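Local coordinates for protein EvdO1 (Micromonospora carbonacea, PDB 4XBZ) that probably acts as a metal-dependent oxygenase of the phytanoyl-CoA dioxygenase family, carrying out an oxidative cyclization in orthosomycin biosynthesis, at residues 174-188 / 228-241. Residues are numbered along the deposited sequence; the frame is centred on the assembly and turned at random.
Sequences GAGRVIDAGIYLDPA and AVMQPGDLLLHNIL
Tyr184 lays one ring face against Met230, whose CG stands 3.8 Å from the ring centroid in a CH-pi contact. Bent at chi2 (-71°), the methionine carries SD above the same face at 4.6 Å from that centroid, a longer Met-aromatic contact. Leu236 runs alongside the ring, its CB 3.9 Å from Tyr184 CE1, while a water joins the phenol OH to Ala228 O. A leucine in place of Tyr184 would probably leave Met230 without its flat aromatic partner and break this water bridge. Farther along the face that carries Leu236, Asp180 CB sits over the imidazole of His238, 3.7 Å from its centroid; the carboxylate is turned 56° from the ring. His238 NE2 hydrogen-bonds to the nickel ligand Asp162 rather than to Asp180, making His238 a second-shell residue of the metal site.

Antiparallel ladder bonds set this register: Gly182 N to Leu236 O is 2.7 Å and Leu236 N to Gly182 O is 2.8 Å, a hydrogen-bonded pair. Where strand 179-184 ends, Tyr184 O accepts a 2.6 Å hydrogen bond from Gly233 N; Gly233 lies in the type II turn Gln231-Asp234, where positive phi suits glycine. On the other face the small Ala181 CB touches both Leu235 CD1 and Leu237 CD2. In the double-stranded beta-helix, helix 125-134 covers Ile183 and Leu237, and strands 256-263 and 57-61 flank the pair, beside 179-184 and 235-239 respectively.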
ATOM      1  N   GLY A 174       9.111  -2.576   1.548  1.00 25.94           N
ATOM      2  CA  GLY A 174       9.162  -3.815   0.785  1.00 20.14           C
ATOM      3  C   GLY A 174       7.801  -4.072   0.179  1.00 26.20           C
ATOM      4  O   GLY A 174       7.699  -4.582  -0.937  1.00 25.98           O
ATOM      5  N   ALA A 175       6.750  -3.708   0.925  1.00 24.86           N
ATOM      6  CA  ALA A 175       5.372  -3.786   0.450  1.00 23.30           C
ATOM      7  C   ALA A 175       5.076  -2.858  -0.738  1.00 26.82           C
ATOM      8  O   ALA A 175       4.021  -2.989  -1.354  1.00 23.91           O
ATOM      9  CB  ALA A 175       4.421  -3.473   1.576  1.00 27.00           C
ATOM     10  N   GLY A 176       5.987  -1.929  -1.059  1.00 22.66           N
ATOM     11  CA  GLY A 176       5.842  -1.107  -2.258  1.00 23.34           C
ATOM     12  C   GLY A 176       5.150   0.248  -2.091  1.00 26.05           C
ATOM     13  O   GLY A 176       4.143   0.537  -2.738  1.00 27.53           O
ATOM     14  N   ARG A 177       5.702   1.099  -1.240  1.00 22.16           N
ATOM     15  CA  ARG A 177       5.088   2.392  -0.964  1.00 23.22           C
ATOM     16  C   ARG A 177       5.886   3.501  -1.649  1.00 28.25           C
ATOM     17  O   ARG A 177       5.379   4.601  -1.869  1.00 27.01           O
ATOM     18  CB  ARG A 177       4.998   2.615   0.553  1.00 25.84           C
ATOM     19  CG  ARG A 177       4.404   1.379   1.278  1.00 29.05           C
ATOM     20  CD  ARG A 177       4.729   1.369   2.767  1.00 27.48           C
ATOM     21  NE  ARG A 177       3.988   2.422   3.417  1.00 24.30           N
ATOM     22  CZ  ARG A 177       4.403   3.092   4.484  1.00 26.35           C
ATOM     23  NH1 ARG A 177       5.565   2.804   5.055  1.00 24.54           N
ATOM     24  NH2 ARG A 177       3.627   4.048   4.981  1.00 26.94           N
ATOM     25  N   VAL A 178       7.133   3.184  -1.993  1.00 23.31           N
ATOM     26  CA  VAL A 178       7.968   4.054  -2.805  1.00 24.70           C
ATOM     27  C   VAL A 178       8.095   3.441  -4.196  1.00 25.40           C
ATOM     28  O   VAL A 178       8.660   2.363  -4.371  1.00 25.62           O
ATOM     29  CB  VAL A 178       9.365   4.256  -2.188  1.00 22.22           C
ATOM     30  CG1 VAL A 178      10.206   5.160  -3.069  1.00 21.33           C
ATOM     31  CG2 VAL A 178       9.234   4.821  -0.774  1.00 24.28           C
ATOM     32  N   ILE A 179       7.554   4.133  -5.186  1.00 25.43           N
ATOM     33  CA  ILE A 179       7.276   3.520  -6.473  1.00 23.43           C
ATOM     34  C   ILE A 179       7.731   4.391  -7.652  1.00 26.36           C
ATOM     35  O   ILE A 179       7.481   5.600  -7.690  1.00 21.94           O
ATOM     36  CB  ILE A 179       5.765   3.221  -6.616  1.00 20.55           C
ATOM     37  CG1 ILE A 179       5.266   2.358  -5.450  1.00 21.63           C
ATOM     38  CG2 ILE A 179       5.459   2.573  -7.977  1.00 25.71           C
ATOM     39  CD1 ILE A 179       3.798   1.990  -5.551  1.00 22.94           C
ATOM     40  N   ASP A 180       8.408   3.742  -8.593  1.00 26.37           N
ATOM     41  CA  ASP A 180       8.690   4.279  -9.921  1.00 28.22           C
ATOM     42  C   ASP A 180       7.580   3.948 -10.914  1.00 26.88           C
ATOM     43  O   ASP A 180       7.262   2.777 -11.122  1.00 28.23           O
ATOM     44  CB  ASP A 180       9.994   3.701 -10.453  1.00 31.02           C
ATOM     45  CG  ASP A 180      11.147   4.623 -10.267  1.00 35.37           C
ATOM     46  OD1 ASP A 180      10.931   5.851 -10.339  1.00 38.28           O
ATOM     47  OD2 ASP A 180      12.264   4.119 -10.046  1.00 42.34           O
ATOM     48  N   ALA A 181       6.992   4.966 -11.530  1.00 26.41           N
ATOM     49  CA  ALA A 181       6.077   4.732 -12.637  1.00 23.88           C
ATOM     50  C   ALA A 181       6.794   5.062 -13.936  1.00 23.41           C
ATOM     51  O   ALA A 181       7.202   6.211 -14.158  1.00 24.18           O
ATOM     52  CB  ALA A 181       4.827   5.553 -12.494  1.00 21.16           C
ATOM     53  N   GLY A 182       6.963   4.045 -14.777  1.00 24.41           N
ATOM     54  CA  GLY A 182       7.663   4.190 -16.040  1.00 23.75           C
ATOM     55  C   GLY A 182       6.658   4.186 -17.162  1.00 25.78           C
ATOM     56  O   GLY A 182       6.023   3.166 -17.425  1.00 24.86           O
ATOM     57  N   ILE A 183       6.489   5.338 -17.803  1.00 23.79           N
ATOM     58  CA  ILE A 183       5.556   5.459 -18.917  1.00 23.44           C
ATOM     59  C   ILE A 183       6.319   5.389 -20.250  1.00 26.77           C
ATOM     60  O   ILE A 183       7.215   6.191 -20.526  1.00 24.68           O
ATOM     61  CB  ILE A 183       4.756   6.745 -18.795  1.00 24.86           C
ATOM     62  CG1 ILE A 183       4.124   6.784 -17.405  1.00 27.45           C
ATOM     63  CG2 ILE A 183       3.699   6.833 -19.879  1.00 27.13           C
ATOM     64  CD1 ILE A 183       3.302   8.016 -17.120  1.00 32.67           C
ATOM     65  N   TYR A 184       5.982   4.387 -21.053  1.00 28.47           N
ATOM     66  CA  TYR A 184       6.774   4.055 -22.230  1.00 26.74           C
ATOM     67  C   TYR A 184       6.329   4.798 -23.486  1.00 28.16           C
ATOM     68  O   TYR A 184       5.168   4.711 -23.906  1.00 26.32           O
ATOM     69  CB  TYR A 184       6.735   2.545 -22.460  1.00 22.91           C
ATOM     70  CG  TYR A 184       7.661   1.818 -21.529  1.00 25.59           C
ATOM     71  CD1 TYR A 184       7.462   1.856 -20.152  1.00 24.25           C
ATOM     72  CD2 TYR A 184       8.748   1.108 -22.013  1.00 22.38           C
ATOM     73  CE1 TYR A 184       8.315   1.209 -19.287  1.00 20.95           C
ATOM     74  CE2 TYR A 184       9.598   0.447 -21.154  1.00 24.56           C
ATOM     75  CZ  TYR A 184       9.374   0.502 -19.784  1.00 25.15           C
ATOM     76  OH  TYR A 184      10.226  -0.136 -18.912  1.00 24.47           O
ATOM     77  N   LEU A 185       7.270   5.529 -24.077  1.00 27.48           N
ATOM     78  CA  LEU A 185       7.012   6.284 -25.293  1.00 31.27           C
ATOM     79  C   LEU A 185       7.374   5.427 -26.505  1.00 32.92           C
ATOM     80  O   LEU A 185       6.828   5.594 -27.595  1.00 32.26           O
ATOM     81  CB  LEU A 185       7.812   7.580 -25.318  1.00 23.30           C
ATOM     82  CG  LEU A 185       7.699   8.507 -24.112  1.00 32.28           C
ATOM     83  CD1 LEU A 185       8.139   9.929 -24.458  1.00 24.59           C
ATOM     84  CD2 LEU A 185       6.296   8.488 -23.533  1.00 33.36           C
ATOM     85  N   ASP A 186       8.316   4.518 -26.307  1.00 29.26           N
ATOM     86  CA  ASP A 186       8.725   3.622 -27.368  1.00 32.09           C
ATOM     87  C   ASP A 186       8.528   2.187 -26.897  1.00 33.14           C
ATOM     88  O   ASP A 186       8.541   1.931 -25.684  1.00 34.81           O
ATOM     89  CB  ASP A 186      10.175   3.900 -27.762  1.00 29.84           C
ATOM     90  CG  ASP A 186      10.394   5.342 -28.136  1.00 34.12           C
ATOM     91  OD1 ASP A 186       9.589   5.889 -28.929  1.00 36.19           O
ATOM     92  OD2 ASP A 186      11.357   5.937 -27.617  1.00 33.62           O
ATOM     93  N   PRO A 187       8.311   1.255 -27.841  1.00 34.32           N
ATOM     94  CA  PRO A 187       8.127  -0.140 -27.420  1.00 30.39           C
ATOM     95  C   PRO A 187       9.394  -0.685 -26.778  1.00 32.12           C
ATOM     96  O   PRO A 187      10.494  -0.191 -27.049  1.00 31.96           O
ATOM     97  CB  PRO A 187       7.797  -0.875 -28.724  1.00 33.57           C
ATOM     98  CG  PRO A 187       8.381  -0.043 -29.792  1.00 31.75           C
ATOM     99  CD  PRO A 187       8.360   1.391 -29.311  1.00 34.91           C
ATOM    100  N   ALA A 188       9.209  -1.639 -25.873  1.00 32.75           N
ATOM    101  CA  ALA A 188      10.293  -2.371 -25.240  1.00 32.13           C
ATOM    102  C   ALA A 188      10.014  -3.855 -25.448  1.00 35.96           C
ATOM    103  O   ALA A 188       9.441  -4.506 -24.570  1.00 29.68           O
ATOM    104  CB  ALA A 188      10.396  -2.041 -23.751  1.00 25.02           C
ATOM    105  N   ALA A 228      10.012  -7.098 -18.780  1.00 28.49           N
ATOM    106  CA  ALA A 228       8.931  -6.149 -18.804  1.00 30.91           C
ATOM    107  C   ALA A 228       8.638  -5.752 -20.249  1.00 30.14           C
ATOM    108  O   ALA A 228       9.209  -4.777 -20.753  1.00 26.58           O
ATOM    109  CB  ALA A 228       9.297  -4.940 -17.960  1.00 33.71           C
ATOM    110  N   VAL A 229       7.743  -6.498 -20.906  1.00 26.96           N
ATOM    111  CA  VAL A 229       7.515  -6.333 -22.343  1.00 27.00           C
ATOM    112  C   VAL A 229       6.408  -5.327 -22.653  1.00 25.54           C
ATOM    113  O   VAL A 229       5.235  -5.551 -22.365  1.00 22.87           O
ATOM    114  CB  VAL A 229       7.184  -7.684 -23.023  1.00 31.29           C
ATOM    115  CG1 VAL A 229       6.881  -7.475 -24.514  1.00 28.49           C
ATOM    116  CG2 VAL A 229       8.339  -8.663 -22.844  1.00 25.06           C
ATOM    117  N   MET A 230       6.801  -4.224 -23.285  1.00 29.75           N
ATOM    118  CA  MET A 230       5.986  -3.005 -23.325  1.00 30.40           C
ATOM    119  C   MET A 230       5.629  -2.470 -24.713  1.00 31.05           C
ATOM    120  O   MET A 230       6.491  -2.367 -25.597  1.00 28.41           O
ATOM    121  CB  MET A 230       6.719  -1.889 -22.570  1.00 23.71           C
ATOM    122  CG  MET A 230       7.203  -2.326 -21.229  1.00 31.65           C
ATOM    123  SD  MET A 230       5.798  -2.517 -20.143  1.00 31.52           S
ATOM    124  CE  MET A 230       6.517  -3.489 -18.877  1.00 32.92           C
ATOM    125  N   GLN A 231       4.364  -2.087 -24.868  1.00 28.89           N
ATOM    126  CA  GLN A 231       3.933  -1.293 -26.014  1.00 33.00           C
ATOM    127  C   GLN A 231       3.926   0.183 -25.622  1.00 29.36           C
ATOM    128  O   GLN A 231       3.810   0.493 -24.442  1.00 26.96           O
ATOM    129  CB  GLN A 231       2.549  -1.737 -26.495  1.00 32.11           C
ATOM    130  CG  GLN A 231       2.533  -3.138 -27.094  1.00 32.65           C
ATOM    131  CD  GLN A 231       3.737  -3.400 -27.967  1.00 42.07           C
ATOM    132  OE1 GLN A 231       3.977  -2.699 -28.960  1.00 39.63           O
ATOM    133  NE2 GLN A 231       4.526  -4.408 -27.589  1.00 47.06           N
ATOM    134  N   PRO A 232       4.076   1.100 -26.600  1.00 33.06           N
ATOM    135  CA  PRO A 232       4.058   2.514 -26.192  1.00 30.52           C
ATOM    136  C   PRO A 232       2.718   2.908 -25.553  1.00 32.86           C
ATOM    137  O   PRO A 232       1.645   2.415 -25.944  1.00 31.06           O
ATOM    138  CB  PRO A 232       4.306   3.271 -27.503  1.00 31.29           C
ATOM    139  CG  PRO A 232       5.101   2.298 -28.353  1.00 32.52           C
ATOM    140  CD  PRO A 232       4.496   0.933 -28.007  1.00 35.83           C
ATOM    141  N   GLY A 233       2.796   3.765 -24.542  1.00 29.28           N
ATOM    142  CA  GLY A 233       1.616   4.136 -23.771  1.00 32.01           C
ATOM    143  C   GLY A 233       1.271   3.177 -22.647  1.00 28.05           C
ATOM    144  O   GLY A 233       0.308   3.399 -21.909  1.00 30.41           O
ATOM    145  N   ASP A 234       2.034   2.091 -22.536  1.00 32.32           N
ATOM    146  CA  ASP A 234       1.905   1.176 -21.401  1.00 33.22           C
ATOM    147  C   ASP A 234       2.691   1.724 -20.234  1.00 26.35           C
ATOM    148  O   ASP A 234       3.560   2.569 -20.419  1.00 29.90           O
ATOM    149  CB  ASP A 234       2.424  -0.223 -21.726  1.00 28.82           C
ATOM    150  CG  ASP A 234       1.482  -1.013 -22.581  1.00 27.31           C
ATOM    151  OD1 ASP A 234       0.299  -0.620 -22.712  1.00 33.16           O
ATOM    152  OD2 ASP A 234       1.935  -2.050 -23.110  1.00 27.30           O
ATOM    153  N   LEU A 235       2.413   1.186 -19.049  1.00 31.40           N
ATOM    154  CA  LEU A 235       2.981   1.676 -17.802  1.00 27.56           C
ATOM    155  C   LEU A 235       3.597   0.560 -16.963  1.00 25.09           C
ATOM    156  O   LEU A 235       2.928  -0.421 -16.616  1.00 26.25           O
ATOM    157  CB  LEU A 235       1.898   2.406 -16.994  1.00 27.28           C
ATOM    158  CG  LEU A 235       2.189   2.622 -15.505  1.00 26.46           C
ATOM    159  CD1 LEU A 235       3.290   3.640 -15.281  1.00 22.98           C
ATOM    160  CD2 LEU A 235       0.918   2.988 -14.735  1.00 27.49           C
ATOM    161  N   LEU A 236       4.874   0.707 -16.643  1.00 22.73           N
ATOM    162  CA  LEU A 236       5.517  -0.216 -15.719  1.00 26.20           C
ATOM    163  C   LEU A 236       5.656   0.410 -14.320  1.00 25.15           C
ATOM    164  O   LEU A 236       6.275   1.462 -14.139  1.00 24.63           O
ATOM    165  CB  LEU A 236       6.891  -0.661 -16.237  1.00 24.29           C
ATOM    166  CG  LEU A 236       7.608  -1.680 -15.334  1.00 24.06           C
ATOM    167  CD1 LEU A 236       6.889  -3.013 -15.348  1.00 21.07           C
ATOM    168  CD2 LEU A 236       9.079  -1.860 -15.705  1.00 23.85           C
ATOM    169  N   LEU A 237       5.047  -0.252 -13.344  1.00 26.94           N
ATOM    170  CA  LEU A 237       5.164   0.106 -11.937  1.00 23.89           C
ATOM    171  C   LEU A 237       6.216  -0.781 -11.308  1.00 24.78           C
ATOM    172  O   LEU A 237       6.109  -2.017 -11.376  1.00 21.38           O
ATOM    173  CB  LEU A 237       3.818  -0.069 -11.219  1.00 22.24           C
ATOM    174  CG  LEU A 237       2.676   0.748 -11.832  1.00 26.32           C
ATOM    175  CD1 LEU A 237       1.310   0.289 -11.345  1.00 19.01           C
ATOM    176  CD2 LEU A 237       2.893   2.238 -11.564  1.00 21.25           C
ATOM    177  N   HIS A 238       7.242  -0.184 -10.708  1.00 23.97           N
ATOM    178  CA  HIS A 238       8.145  -1.015  -9.931  1.00 24.10           C
ATOM    179  C   HIS A 238       8.551  -0.409  -8.592  1.00 26.66           C
ATOM    180  O   HIS A 238       8.726   0.804  -8.424  1.00 25.66           O
ATOM    181  CB  HIS A 238       9.375  -1.423 -10.781  1.00 28.60           C
ATOM    182  CG  HIS A 238      10.507  -0.438 -10.810  1.00 26.05           C
ATOM    183  ND1 HIS A 238      10.738   0.391 -11.890  1.00 35.83           N
ATOM    184  CD2 HIS A 238      11.542  -0.243  -9.960  1.00 28.23           C
ATOM    185  CE1 HIS A 238      11.837   1.097 -11.676  1.00 35.98           C
ATOM    186  NE2 HIS A 238      12.343   0.733 -10.509  1.00 38.09           N
ATOM    187  N   ASN A 239       8.604  -1.312  -7.623  1.00 27.31           N
ATOM    188  CA  ASN A 239       9.129  -1.073  -6.299  1.00 25.09           C
ATOM    189  C   ASN A 239      10.617  -0.792  -6.412  1.00 26.55           C
ATOM    190  O   ASN A 239      11.331  -1.552  -7.070  1.00 25.92           O
ATOM    191  CB  ASN A 239       8.864  -2.300  -5.436  1.00 25.37           C
ATOM    192  CG  ASN A 239       9.194  -2.089  -3.981  1.00 26.15           C
ATOM    193  OD1 ASN A 239      10.103  -1.338  -3.623  1.00 24.31           O
ATOM    194  ND2 ASN A 239       8.466  -2.792  -3.124  1.00 28.64           N
ATOM    195  N   ILE A 240      11.082   0.286  -5.784  1.00 25.08           N
ATOM    196  CA  ILE A 240      12.489   0.677  -5.889  1.00 31.40           C
ATOM    197  C   ILE A 240      13.429  -0.372  -5.276  1.00 29.97           C
ATOM    198  O   ILE A 240      14.632  -0.362  -5.550  1.00 31.26           O
ATOM    199  CB  ILE A 240      12.752   2.048  -5.212  1.00 30.43           C
ATOM    200  CG1 ILE A 240      12.242   2.025  -3.769  1.00 28.02           C
ATOM    201  CG2 ILE A 240      12.068   3.174  -5.993  1.00 27.19           C
ATOM    202  CD1 ILE A 240      13.103   2.750  -2.802  1.00 25.52           C
ATOM    203  N   LEU A 241      12.875  -1.267  -4.459  1.00 22.76           N
ATOM    204  CA  LEU A 241      13.648  -2.338  -3.829  1.00 24.74           C
ATOM    205  C   LEU A 241      13.722  -3.598  -4.710  1.00 29.42           C
ATOM    206  O   LEU A 241      14.446  -4.558  -4.399  1.00 26.90           O
ATOM    207  CB  LEU A 241      13.040  -2.701  -2.460  1.00 25.66           C
ATOM    208  CG  LEU A 241      12.978  -1.602  -1.388  1.00 26.20           C
ATOM    209  CD1 LEU A 241      12.389  -2.091  -0.051  1.00 21.92           C
ATOM    210  CD2 LEU A 241      14.357  -1.040  -1.183  1.00 28.85           C
TER
HETATM  211  O   HOH W   1       8.951   0.749  -2.295  1.00 25.43           O
HETATM  212  O   HOH W   2      10.953  -2.819 -20.138  1.00 20.83           O